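Local coordinates for protein transcriptional activator, putative (Pyrococcus furiosus, PDB 1RTW) that is of unknown function but is named a putative transcriptional activator and belongs to the all-helical TENA/THI-4/PQQC family, at residues A135-W138 with V139-N142. Numbering follows the deposited sequence.
Sequences AWKW and VREN
Trp138 and Asn142, one turn apart near the C-terminal end of helix 118-142 in this all-helical TENA/THI-4/PQQC-family fold, illustrate how a side-chain amide can stack on an indole and bind the backbone at once. With CG anti to the backbone N (chi1 -174°), the indole lies beside its own carbonyl carbon, where the Asn142 amide can settle over one face, the two planes 18° apart. Asn142 ND2 sits 3.3 Å from Trp138 CE2, while Asn142 CB adds a CH-pi contact over the six-membered ring, 3.9 Å from its centroid. Asn142 ND2 also donates a nearly straight hydrogen bond to Trp138 O (3.1 Å). Trp138 O lies in the plane of the Asn142 amide, and this bond together with the stack restrains the rotation of the amide. The buried Val139 places CG2 4.1 Å from Trp138 CE3, and Leu23 of helix 21-28 and Ile153 of helix 150-157 pack on the valine. Along the more exposed flank, Lys137 and Glu141 run side by side, although the lysine NZ is salt-bridged back to Glu134. Glu141 OE2 meets the aliphatic Lys137 CG at 3.5 Å and, at the edge of the Arg140 guanidinium, forms a long salt bridge with Arg140 NH2 (3.8 Å).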
loop_
_atom_site.group_PDB
_atom_site.type_symbol
_atom_site.label_atom_id
_atom_site.label_comp_id
_atom_site.label_asym_id
_atom_site.label_seq_id
_atom_site.Cartn_x
_atom_site.Cartn_y
_atom_site.Cartn_z
ATOM N N ALA B 135 -25.276 -14.533 -12.302
ATOM C CA ALA B 135 -25.351 -14.361 -13.754
ATOM C C ALA B 135 -25.174 -15.662 -14.514
ATOM O O ALA B 135 -25.973 -15.995 -15.386
ATOM C CB ALA B 135 -24.325 -13.347 -14.216
ATOM N N TRP B 136 -24.123 -16.397 -14.176
ATOM C CA TRP B 136 -23.845 -17.655 -14.835
ATOM C C TRP B 136 -24.825 -18.743 -14.405
ATOM O O TRP B 136 -25.053 -19.703 -15.136
ATOM C CB TRP B 136 -22.385 -18.048 -14.618
ATOM C CG TRP B 136 -21.478 -17.079 -15.313
ATOM C CD1 TRP B 136 -20.803 -16.030 -14.747
ATOM C CD2 TRP B 136 -21.234 -16.996 -16.721
ATOM N NE1 TRP B 136 -20.164 -15.301 -15.713
ATOM C CE2 TRP B 136 -20.407 -15.868 -16.928
ATOM C CE3 TRP B 136 -21.630 -17.763 -17.819
ATOM C CZ2 TRP B 136 -19.980 -15.486 -18.204
ATOM C CZ3 TRP B 136 -21.204 -17.379 -19.085
ATOM C CH2 TRP B 136 -20.383 -16.254 -19.264
ATOM N N LYS B 137 -25.440 -18.563 -13.242
ATOM C CA LYS B 137 -26.429 -19.521 -12.761
ATOM C C LYS B 137 -27.668 -19.309 -13.634
ATOM O O LYS B 137 -28.305 -20.270 -14.070
ATOM C CB LYS B 137 -26.754 -19.271 -11.287
ATOM C CG LYS B 137 -27.338 -20.474 -10.567
ATOM C CD LYS B 137 -27.278 -20.316 -9.052
ATOM C CE LYS B 137 -28.081 -19.116 -8.567
ATOM N NZ LYS B 137 -28.004 -18.956 -7.087
ATOM N N TRP B 138 -27.969 -18.042 -13.924
ATOM C CA TRP B 138 -29.100 -17.701 -14.770
ATOM C C TRP B 138 -28.895 -18.337 -16.137
ATOM O O TRP B 138 -29.817 -18.913 -16.710
ATOM C CB TRP B 138 -29.227 -16.188 -14.939
ATOM C CG TRP B 138 -30.474 -15.788 -15.700
ATOM C CD1 TRP B 138 -31.683 -15.455 -15.166
ATOM C CD2 TRP B 138 -30.637 -15.729 -17.124
ATOM N NE1 TRP B 138 -32.592 -15.200 -16.164
ATOM C CE2 TRP B 138 -31.977 -15.362 -17.373
ATOM C CE3 TRP B 138 -29.784 -15.958 -18.210
ATOM C CZ2 TRP B 138 -32.485 -15.211 -18.673
ATOM C CZ3 TRP B 138 -30.290 -15.809 -19.502
ATOM C CH2 TRP B 138 -31.632 -15.441 -19.719
ATOM N N VAL B 139 -27.679 -18.214 -16.660
ATOM C CA VAL B 139 -27.351 -18.780 -17.956
ATOM C C VAL B 139 -27.535 -20.298 -17.981
ATOM O O VAL B 139 -28.128 -20.831 -18.914
ATOM C CB VAL B 139 -25.922 -18.402 -18.386
ATOM C CG1 VAL B 139 -25.532 -19.158 -19.638
ATOM C CG2 VAL B 139 -25.840 -16.909 -18.652
ATOM N N ARG B 140 -27.058 -20.990 -16.949
ATOM C CA ARG B 140 -27.192 -22.443 -16.894
ATOM C C ARG B 140 -28.661 -22.862 -16.865
ATOM O O ARG B 140 -29.039 -23.879 -17.450
ATOM C CB ARG B 140 -26.488 -23.014 -15.659
ATOM C CG ARG B 140 -26.578 -24.539 -15.561
ATOM C CD ARG B 140 -26.088 -25.061 -14.216
ATOM N NE ARG B 140 -26.824 -24.473 -13.094
ATOM C CZ ARG B 140 -26.428 -24.520 -11.825
ATOM N NH1 ARG B 140 -25.297 -25.133 -11.497
ATOM N NH2 ARG B 140 -27.159 -23.948 -10.877
ATOM N N GLU B 141 -29.480 -22.033 -16.229
ATOM C CA GLU B 141 -30.902 -22.289 -16.076
ATOM C C GLU B 141 -31.788 -21.851 -17.232
ATOM O O GLU B 141 -32.983 -22.130 -17.230
ATOM C CB GLU B 141 -31.389 -21.670 -14.771
ATOM C CG GLU B 141 -30.746 -22.313 -13.546
ATOM C CD GLU B 141 -30.941 -21.523 -12.259
ATOM O OE1 GLU B 141 -31.562 -20.437 -12.286
ATOM O OE2 GLU B 141 -30.457 -21.993 -11.207
ATOM N N ASN B 142 -31.221 -21.153 -18.208
ATOM C CA ASN B 142 -32.006 -20.719 -19.355
ATOM C C ASN B 142 -31.359 -21.169 -20.658
ATOM O O ASN B 142 -31.749 -20.741 -21.745
ATOM C CB ASN B 142 -32.226 -19.202 -19.330
ATOM C CG ASN B 142 -33.302 -18.789 -18.334
ATOM O OD1 ASN B 142 -34.490 -18.746 -18.664
ATOM N ND2 ASN B 142 -32.892 -18.501 -17.103
#